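Local coordinates for protein STING-associated CdnE c-di-GMP synthase (Flavobacteriaceae, PDB 6WT8) that probably makes the cyclic dinucleotide c-di-GMP, the signal paired with bacterial STING in CBASS anti-phage defence, through a CD-NTase nucleotidyltransferase fold, at residues A[255-260]-A[279-284]; A[97-102]-A[263-268]; A[53-58]-A[299-304]. All blocks are in the same frame, centred on the assembly; numbering follows the deposited sequence.

Contact 1: residues A[255-260]-A[279-284]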
loop_
_atom_site.group_PDB
_atom_site.type_symbol
_atom_site.label_atom_id
_atom_site.label_comp_id
_atom_site.label_asym_id
_atom_site.label_seq_id
_atom_site.Cartn_x
_atom_site.Cartn_y
_atom_site.Cartn_z
ATOM N N ASN A 255 4.378 9.688 -6.696
ATOM C CA ASN A 255 4.158 11.099 -6.404
ATOM C C ASN A 255 2.670 11.437 -6.471
ATOM O O ASN A 255 2.149 12.165 -5.605
ATOM C CB ASN A 255 4.947 11.966 -7.397
ATOM C CG ASN A 255 6.443 11.808 -7.228
ATOM O OD1 ASN A 255 6.945 11.582 -6.114
ATOM N ND2 ASN A 255 7.181 12.022 -8.321
HETATM N N MSE A 256 1.943 10.843 -7.436
HETATM C CA MSE A 256 0.481 11.095 -7.531
HETATM C C MSE A 256 -0.236 10.487 -6.329
HETATM O O MSE A 256 -1.166 11.116 -5.762
HETATM C CB MSE A 256 -0.142 10.542 -8.826
HETATM C CG MSE A 256 0.359 11.366 -9.977
HETATM SE SE MSE A 256 -0.665 10.957 -11.668
HETATM C CE MSE A 256 -0.633 8.947 -11.576
ATOM N N ILE A 257 0.177 9.286 -5.909
ATOM C CA ILE A 257 -0.503 8.650 -4.773
ATOM C C ILE A 257 -0.333 9.501 -3.516
ATOM O O ILE A 257 -1.301 9.758 -2.760
ATOM C CB ILE A 257 0.072 7.246 -4.578
ATOM C CG1 ILE A 257 -0.484 6.351 -5.699
ATOM C CG2 ILE A 257 -0.357 6.659 -3.174
ATOM C CD1 ILE A 257 0.173 4.970 -5.792
ATOM N N ARG A 258 0.929 9.892 -3.228
ATOM C CA ARG A 258 1.184 10.657 -2.003
ATOM C C ARG A 258 0.474 12.001 -2.059
ATOM O O ARG A 258 -0.015 12.482 -1.038
ATOM C CB ARG A 258 2.702 10.817 -1.809
ATOM C CG ARG A 258 3.350 9.453 -1.484
ATOM C CD ARG A 258 4.819 9.598 -1.042
ATOM N NE ARG A 258 5.577 10.080 -2.179
ATOM C CZ ARG A 258 6.481 9.401 -2.897
ATOM N NH1 ARG A 258 6.944 8.155 -2.663
ATOM N NH2 ARG A 258 7.003 10.022 -3.919
ATOM N N PHE A 259 0.461 12.645 -3.236
ATOM C CA PHE A 259 -0.259 13.913 -3.376
ATOM C C PHE A 259 -1.719 13.745 -3.032
ATOM O O PHE A 259 -2.250 14.499 -2.220
ATOM C CB PHE A 259 -0.101 14.411 -4.816
ATOM C CG PHE A 259 -0.831 15.680 -5.128
ATOM C CD1 PHE A 259 -0.477 16.852 -4.540
ATOM C CD2 PHE A 259 -1.778 15.694 -6.089
ATOM C CE1 PHE A 259 -1.160 18.060 -4.842
ATOM C CE2 PHE A 259 -2.450 16.877 -6.402
ATOM C CZ PHE A 259 -2.106 18.065 -5.798
ATOM N N LEU A 260 -2.396 12.747 -3.625
ATOM C CA LEU A 260 -3.840 12.628 -3.337
ATOM C C LEU A 260 -4.086 12.293 -1.864
ATOM O O LEU A 260 -5.067 12.751 -1.264
ATOM C CB LEU A 260 -4.493 11.555 -4.227
ATOM C CG LEU A 260 -4.899 11.854 -5.650
ATOM C CD1 LEU A 260 -5.887 10.703 -6.067
ATOM C CD2 LEU A 260 -5.583 13.223 -5.777
ATOM N N PHE A 279 -6.099 2.218 -0.000
ATOM C CA PHE A 279 -6.337 1.164 -0.990
ATOM C C PHE A 279 -7.000 1.737 -2.244
ATOM O O PHE A 279 -6.619 1.387 -3.379
ATOM C CB PHE A 279 -7.209 0.115 -0.231
ATOM C CG PHE A 279 -7.826 -0.977 -1.047
ATOM C CD1 PHE A 279 -7.189 -2.243 -1.070
ATOM C CD2 PHE A 279 -9.005 -0.803 -1.723
ATOM C CE1 PHE A 279 -7.726 -3.307 -1.793
ATOM C CE2 PHE A 279 -9.587 -1.862 -2.412
ATOM C CZ PHE A 279 -8.936 -3.109 -2.467
ATOM N N HIS A 280 -8.001 2.605 -2.049
ATOM C CA HIS A 280 -8.733 3.144 -3.191
ATOM C C HIS A 280 -7.913 4.171 -3.916
ATOM O O HIS A 280 -7.978 4.242 -5.156
ATOM C CB HIS A 280 -10.057 3.776 -2.745
ATOM C CG HIS A 280 -10.877 2.855 -1.928
ATOM N ND1 HIS A 280 -10.776 2.816 -0.552
ATOM C CD2 HIS A 280 -11.788 1.893 -2.273
ATOM C CE1 HIS A 280 -11.611 1.893 -0.087
ATOM N NE2 HIS A 280 -12.262 1.350 -1.108
ATOM N N ILE A 281 -7.162 5.013 -3.188
ATOM C CA ILE A 281 -6.299 5.996 -3.850
ATOM C C ILE A 281 -5.242 5.288 -4.678
ATOM O O ILE A 281 -4.980 5.667 -5.839
ATOM C CB ILE A 281 -5.653 6.927 -2.796
ATOM C CG1 ILE A 281 -6.734 7.869 -2.307
ATOM C CG2 ILE A 281 -4.531 7.762 -3.454
ATOM C CD1 ILE A 281 -6.307 8.748 -1.127
ATOM N N ASN A 282 -4.660 4.222 -4.120
ATOM C CA ASN A 282 -3.668 3.453 -4.879
ATOM C C ASN A 282 -4.284 2.973 -6.181
ATOM O O ASN A 282 -3.671 3.065 -7.244
ATOM C CB ASN A 282 -3.204 2.225 -4.097
ATOM C CG ASN A 282 -2.354 2.540 -2.881
ATOM O OD1 ASN A 282 -1.812 3.627 -2.743
ATOM N ND2 ASN A 282 -2.251 1.547 -1.963
ATOM N N ALA A 283 -5.483 2.373 -6.088
ATOM C CA ALA A 283 -6.140 1.792 -7.266
ATOM C C ALA A 283 -6.506 2.853 -8.307
ATOM O O ALA A 283 -6.340 2.631 -9.512
ATOM C CB ALA A 283 -7.407 1.025 -6.824
ATOM N N ILE A 284 -6.986 4.017 -7.861
ATOM C CA ILE A 284 -7.363 5.066 -8.819
ATOM C C ILE A 284 -6.112 5.508 -9.576
ATOM O O ILE A 284 -6.123 5.707 -10.814
ATOM C CB ILE A 284 -8.023 6.239 -8.078
ATOM C CG1 ILE A 284 -9.403 5.779 -7.579
ATOM C CG2 ILE A 284 -8.060 7.510 -8.983
ATOM C CD1 ILE A 284 -10.041 6.769 -6.518
#

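Contact 2: residues A[97-102]-A[263-268]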
loop_
_atom_site.group_PDB
_atom_site.type_symbol
_atom_site.label_atom_id
_atom_site.label_comp_id
_atom_site.label_asym_id
_atom_site.label_seq_id
_atom_site.Cartn_x
_atom_site.Cartn_y
_atom_site.Cartn_z
ATOM N N THR A 97 4.752 4.938 0.055
ATOM C CA THR A 97 3.620 5.793 -0.280
ATOM C C THR A 97 2.889 6.265 0.960
ATOM O O THR A 97 1.801 6.833 0.855
ATOM C CB THR A 97 2.663 5.098 -1.247
ATOM O OG1 THR A 97 2.302 3.818 -0.704
ATOM C CG2 THR A 97 3.372 4.953 -2.614
ATOM N N HIS A 98 3.471 6.052 2.138
ATOM C CA HIS A 98 2.903 6.653 3.330
ATOM C C HIS A 98 3.160 8.162 3.338
ATOM O O HIS A 98 4.066 8.674 2.686
ATOM C CB HIS A 98 3.490 6.009 4.599
ATOM C CG HIS A 98 4.989 6.101 4.698
ATOM N ND1 HIS A 98 5.818 5.641 3.713
ATOM C CD2 HIS A 98 5.797 6.528 5.707
ATOM C CE1 HIS A 98 7.079 5.825 4.071
ATOM N NE2 HIS A 98 7.092 6.319 5.293
ATOM N N ILE A 99 2.352 8.895 4.120
ATOM C CA ILE A 99 2.505 10.345 4.230
ATOM C C ILE A 99 2.660 10.810 5.671
ATOM O O ILE A 99 2.756 12.034 5.916
ATOM C CB ILE A 99 1.344 11.116 3.557
ATOM C CG1 ILE A 99 0.030 10.761 4.188
ATOM C CG2 ILE A 99 1.312 10.798 2.052
ATOM C CD1 ILE A 99 -1.067 11.892 4.017
ATOM N N LEU A 100 2.714 9.885 6.632
ATOM C CA LEU A 100 2.977 10.263 8.026
ATOM C C LEU A 100 4.291 9.652 8.488
ATOM O O LEU A 100 4.499 8.444 8.327
ATOM C CB LEU A 100 1.852 9.802 8.974
ATOM C CG LEU A 100 0.416 10.121 8.578
ATOM C CD1 LEU A 100 -0.604 9.571 9.601
ATOM C CD2 LEU A 100 0.234 11.596 8.381
ATOM N N LYS A 101 5.140 10.473 9.133
ATOM C CA LYS A 101 6.410 9.943 9.614
ATOM C C LYS A 101 6.219 8.825 10.635
ATOM O O LYS A 101 7.152 8.052 10.812
ATOM C CB LYS A 101 7.248 11.073 10.255
ATOM C CG LYS A 101 6.567 11.785 11.441
ATOM C CD LYS A 101 7.309 13.112 11.791
ATOM C CE LYS A 101 6.713 13.693 13.087
ATOM N NZ LYS A 101 5.326 14.171 12.966
ATOM N N GLU A 102 5.059 8.756 11.305
ATOM C CA GLU A 102 4.811 7.693 12.285
ATOM C C GLU A 102 4.327 6.387 11.674
ATOM O O GLU A 102 4.188 5.395 12.400
ATOM C CB GLU A 102 3.777 8.146 13.330
ATOM C CG GLU A 102 4.157 9.419 14.094
ATOM C CD GLU A 102 3.800 10.737 13.391
ATOM O OE1 GLU A 102 3.131 10.743 12.314
ATOM O OE2 GLU A 102 4.191 11.794 13.985
ATOM N N ILE A 263 -3.853 15.570 -0.040
ATOM C CA ILE A 263 -5.052 16.392 -0.274
ATOM C C ILE A 263 -6.215 15.854 0.546
ATOM O O ILE A 263 -6.950 16.613 1.178
ATOM C CB ILE A 263 -5.421 16.414 -1.768
ATOM C CG1 ILE A 263 -4.328 17.066 -2.606
ATOM C CG2 ILE A 263 -6.779 17.093 -2.031
ATOM C CD1 ILE A 263 -3.787 18.321 -2.103
ATOM N N LYS A 264 -6.396 14.524 0.556
ATOM C CA LYS A 264 -7.513 13.982 1.336
ATOM C C LYS A 264 -7.361 14.300 2.831
ATOM O O LYS A 264 -8.343 14.650 3.542
ATOM C CB LYS A 264 -7.606 12.460 1.120
ATOM C CG LYS A 264 -8.960 11.938 1.646
ATOM C CD LYS A 264 -9.199 10.472 1.176
ATOM C CE LYS A 264 -8.277 9.492 1.908
ATOM N NZ LYS A 264 -8.829 9.090 3.276
ATOM N N TYR A 265 -6.135 14.184 3.333
ATOM C CA TYR A 265 -5.860 14.356 4.745
ATOM C C TYR A 265 -6.193 15.770 5.191
ATOM O O TYR A 265 -6.822 15.955 6.228
ATOM C CB TYR A 265 -4.387 13.997 5.018
ATOM C CG TYR A 265 -4.074 13.816 6.492
ATOM C CD1 TYR A 265 -3.766 14.902 7.318
ATOM C CD2 TYR A 265 -4.073 12.537 7.043
ATOM C CE1 TYR A 265 -3.483 14.691 8.669
ATOM C CE2 TYR A 265 -3.764 12.321 8.407
ATOM C CZ TYR A 265 -3.476 13.407 9.179
ATOM O OH TYR A 265 -3.216 13.206 10.533
ATOM N N ASP A 266 -5.876 16.761 4.348
ATOM C CA ASP A 266 -6.070 18.175 4.674
ATOM C C ASP A 266 -7.438 18.691 4.268
ATOM O O ASP A 266 -7.784 19.834 4.597
ATOM C CB ASP A 266 -4.962 18.989 3.984
ATOM C CG ASP A 266 -3.602 18.858 4.699
ATOM O OD1 ASP A 266 -3.616 18.654 5.896
ATOM O OD2 ASP A 266 -2.578 18.950 3.989
ATOM N N CYS A 267 -8.248 17.880 3.616
ATOM C CA CYS A 267 -9.577 18.341 3.205
ATOM C C CYS A 267 -10.575 18.283 4.367
ATOM O O CYS A 267 -10.863 17.190 4.880
ATOM C CB CYS A 267 -10.076 17.473 2.060
ATOM S SG CYS A 267 -11.713 17.996 1.467
ATOM N N PRO A 268 -11.155 19.404 4.786
ATOM C CA PRO A 268 -12.017 19.369 5.968
ATOM C C PRO A 268 -13.367 18.717 5.720
ATOM O O PRO A 268 -14.063 18.365 6.690
ATOM C CB PRO A 268 -12.149 20.848 6.339
ATOM C CG PRO A 268 -11.981 21.566 5.009
ATOM C CD PRO A 268 -10.932 20.751 4.257
#

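Contact 3: residues A[53-58]-A[299-304]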
loop_
_atom_site.group_PDB
_atom_site.type_symbol
_atom_site.label_atom_id
_atom_site.label_comp_id
_atom_site.label_asym_id
_atom_site.label_seq_id
_atom_site.Cartn_x
_atom_site.Cartn_y
_atom_site.Cartn_z
ATOM N N GLU A 53 5.926 19.184 -1.867
ATOM C CA GLU A 53 6.171 18.511 -0.602
ATOM C C GLU A 53 5.112 17.454 -0.345
ATOM O O GLU A 53 5.409 16.426 0.282
ATOM C CB GLU A 53 6.265 19.571 0.500
ATOM C CG GLU A 53 7.537 20.420 0.184
ATOM C CD GLU A 53 7.983 21.353 1.286
ATOM O OE1 GLU A 53 7.323 21.375 2.346
ATOM O OE2 GLU A 53 9.003 22.090 1.063
ATOM N N SER A 54 3.908 17.659 -0.893
ATOM C CA SER A 54 2.872 16.634 -0.811
ATOM C C SER A 54 3.207 15.421 -1.682
ATOM O O SER A 54 2.846 14.292 -1.334
ATOM C CB SER A 54 1.529 17.194 -1.252
ATOM O OG SER A 54 1.020 18.109 -0.299
HETATM N N MSE A 55 3.869 15.625 -2.808
HETATM C CA MSE A 55 4.266 14.555 -3.709
HETATM C C MSE A 55 5.463 13.793 -3.157
HETATM O O MSE A 55 5.552 12.587 -3.366
HETATM C CB MSE A 55 4.598 15.097 -5.108
HETATM C CG MSE A 55 3.327 15.420 -5.850
HETATM SE SE MSE A 55 3.837 15.984 -7.663
HETATM C CE MSE A 55 2.108 16.151 -8.238
ATOM N N LYS A 56 6.409 14.465 -2.504
ATOM C CA LYS A 56 7.665 13.786 -2.159
ATOM C C LYS A 56 7.561 12.867 -0.946
ATOM O O LYS A 56 8.387 11.944 -0.814
ATOM C CB LYS A 56 8.764 14.819 -1.924
ATOM C CG LYS A 56 9.188 15.451 -3.220
ATOM C CD LYS A 56 10.154 16.608 -2.944
ATOM C CE LYS A 56 10.424 17.298 -4.246
ATOM N NZ LYS A 56 11.237 18.556 -4.067
ATOM N N GLY A 57 6.586 13.073 -0.054
ATOM C CA GLY A 57 6.394 12.166 1.070
ATOM C C GLY A 57 7.361 12.368 2.239
ATOM O O GLY A 57 7.855 13.473 2.530
ATOM N N VAL A 58 7.587 11.275 2.967
ATOM C CA VAL A 58 8.233 11.287 4.276
ATOM C C VAL A 58 9.749 11.247 4.128
ATOM O O VAL A 58 10.301 10.537 3.265
ATOM C CB VAL A 58 7.694 10.071 5.077
ATOM C CG1 VAL A 58 8.448 9.824 6.358
ATOM C CG2 VAL A 58 6.163 10.279 5.381
ATOM N N LEU A 299 3.798 19.531 -12.107
ATOM C CA LEU A 299 2.610 20.385 -11.942
ATOM C C LEU A 299 1.497 19.922 -12.866
ATOM O O LEU A 299 0.322 20.051 -12.528
ATOM C CB LEU A 299 2.943 21.866 -12.213
ATOM C CG LEU A 299 3.850 22.530 -11.134
ATOM C CD1 LEU A 299 4.226 23.898 -11.586
ATOM C CD2 LEU A 299 3.151 22.631 -9.773
ATOM N N ASP A 300 1.850 19.412 -14.049
ATOM C CA ASP A 300 0.817 18.975 -14.973
ATOM C C ASP A 300 0.148 17.693 -14.499
ATOM O O ASP A 300 -0.944 17.381 -14.987
ATOM C CB ASP A 300 1.412 18.782 -16.378
ATOM C CG ASP A 300 1.860 20.117 -17.017
ATOM O OD1 ASP A 300 1.455 21.188 -16.544
ATOM O OD2 ASP A 300 2.627 20.122 -18.011
ATOM N N LEU A 301 0.747 16.958 -13.544
ATOM C CA LEU A 301 0.070 15.797 -12.982
ATOM C C LEU A 301 -1.177 16.175 -12.220
ATOM O O LEU A 301 -2.070 15.317 -12.045
ATOM C CB LEU A 301 0.990 15.011 -12.041
ATOM C CG LEU A 301 2.240 14.466 -12.712
ATOM C CD1 LEU A 301 3.157 13.803 -11.667
ATOM C CD2 LEU A 301 1.913 13.475 -13.830
ATOM N N VAL A 302 -1.256 17.415 -11.698
ATOM C CA VAL A 302 -2.452 17.797 -10.947
ATOM C C VAL A 302 -3.644 17.788 -11.878
ATOM O O VAL A 302 -4.722 17.327 -11.508
ATOM C CB VAL A 302 -2.273 19.169 -10.286
ATOM C CG1 VAL A 302 -3.517 19.537 -9.435
ATOM C CG2 VAL A 302 -1.024 19.150 -9.417
ATOM N N SER A 303 -3.457 18.304 -13.104
ATOM C CA SER A 303 -4.504 18.262 -14.119
ATOM C C SER A 303 -4.872 16.821 -14.520
ATOM O O SER A 303 -6.050 16.518 -14.702
ATOM C CB SER A 303 -4.019 19.024 -15.327
ATOM O OG SER A 303 -4.980 18.991 -16.381
ATOM N N ILE A 304 -3.886 15.931 -14.663
ATOM C CA ILE A 304 -4.192 14.520 -14.979
ATOM C C ILE A 304 -5.104 13.920 -13.920
ATOM O O ILE A 304 -6.090 13.236 -14.214
ATOM C CB ILE A 304 -2.888 13.711 -15.080
ATOM C CG1 ILE A 304 -2.142 14.077 -16.323
ATOM C CG2 ILE A 304 -3.141 12.155 -15.021
ATOM C CD1 ILE A 304 -2.813 13.737 -17.628
#

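Contact 1: residues A[255-260]-A[279-284]
Two helices of the helical lobe meet here, with Ile257 and Leu260 of helix 253-266 set against Ile281 and Asn282 of helix 278-287. Ile281 carries most of the contact. Its CG2 methyl lies 3.9 Å from the carbonyl O of Ile257 and equally 3.9 Å from CB of Leu260, so a backbone oxygen and a side chain of one helix turn share the same methyl. Torsion explains its position: with CG1 beside the backbone N (chi1 -74°), CG2 is carried round beside the carbonyl carbon. Ile257 CG2 comes only to 4.3 Å from Ile281 CG2. The helices belong to the C-terminal helical domain that accompanies the nucleotidyltransferase core in CD-NTases, and they run roughly antiparallel, their local axes 9.4 Å apart and 140° between directions. Asn282 starts away from its neighbour, but its amide returns across the Ile257 side chain at about a right angle, bringing OD1 to 3.4 Å from Ile257 CG2 and 3.9 Å from CD1. This is a polar oxygen resting on methyls. Around the pair, Leu305 of helix 300-314 packs on Leu260, and Ile343 of helix 336-360 touches Ile284.

Contact 2: residues A[97-102]-A[263-268]
Tyr265 receives two aliphatic side chains, Ile99 and Leu100, from the loop that joins strand 85-90 to strand 106-112. That loop begins with what is probably the Gly-Ser motif of the nucleotidyltransferase family, and 97-102 comes after it, shortly before the acidic strand, so the contact ties the nucleotidyltransferase core to helix 253-266 of the helical lobe. The two branches reach different parts of the tyrosine. Ile99 sends CD1 to CB, at 4.1 Å, at the root of the side chain. Leu100 sends CD2 farther out, to CE2 of the ring, also at 4.1 Å, its side chain crossing that of the tyrosine at about a right angle.

Torsions set up the Ile99 and Tyr265 ends of the contact. Ile99 holds CG1 in the crowded position between backbone N and carbonyl carbon (chi1 60°), which aims the ethyl arm at the helix and leaves CG2 beside its own N. In Tyr265 the ring swings away from the backbone N to lie beside the carbonyl carbon (chi1 -166°), and so extends out from the helix toward the loop. The ring lies near the surface, with Arg15 of helix 5-16 touching both it and Leu100. Arg15 NH1 also forms a salt bridge with Asp266 OD1.

Farther along the loop, Lys101 pairs with the next residue: its NZ sits 2.8 Å from Glu102 OE2, on the syn side of the carboxylate and 31° out of its plane, and the ammonium also gives a hydrogen bond to Glu14 O.

Contact 3: residues A[53-58]-A[299-304]
Met55 O accepts a hydrogen bond from Arg258 NE, fastening the last turn of helix 46-56 to helix 253-266, while the side chain of the same residue reaches Leu301 and Val302. The contact lies in the helical lobe of the CD-NTase fold, where helix 46-56 meets the start of helix 300-314. Met55 is modelled as selenomethionine and spans the gap almost alone: the nearest CA atoms, those of Met55 and Leu299, are 10.2 Å apart.

From CB the chain begins beside the backbone N and then runs extended through CG and SE (chi3 176°), a straight arm that delivers the CE methyl to the far helix. CE lies 4.1 Å from CB of Leu301, with the leucine's CD1 branch almost as near, and the two side chains run obliquely to each other. All three touching residues are buried. Phe259 of helix 253-266 packs on both Met55 and Val302, and Leu350, Ile353 and Ile354 of helix 336-360 also cover Val302.

Just past Met55 the helix stops. Gly57 takes up a positive phi of 79° and turns the chain toward Val58. At the other segment, Asp300 ties the start of helix 300-314 to the loop at Ser34 and Lys35 through its carboxylate: OD1 binds Ser34 OG, and OD2 takes the backbone NH of Lys35. The second touch of the methionine methyl is looser, with Met55 CE 4.5 Å from Val302 CG2.

How the contacts relate
Helix 253-266 is the common member: contacts 1 and 2 use successive parts of it, and contact 3 borders it. The centres of contacts 1 and 2 are about 11 Å apart, those of 1 and 3 about 10 Å, and those of 2 and 3 about 13 Å. Between contacts 1 and 2, Ile281 CD1 meets Lys264 CE at 3.7 Å. Arg258 bridges further, its NH1 bonding to Asn96 O, one residue before segment 97-102. Val58 closes the triangle between contacts 2 and 3, the distance from Val58 CG2 to Ile99 C being 3.6 Å. Contacts 1 and 3 lie within the helical lobe, whereas contact 2 joins it to the core that probably carries the active site.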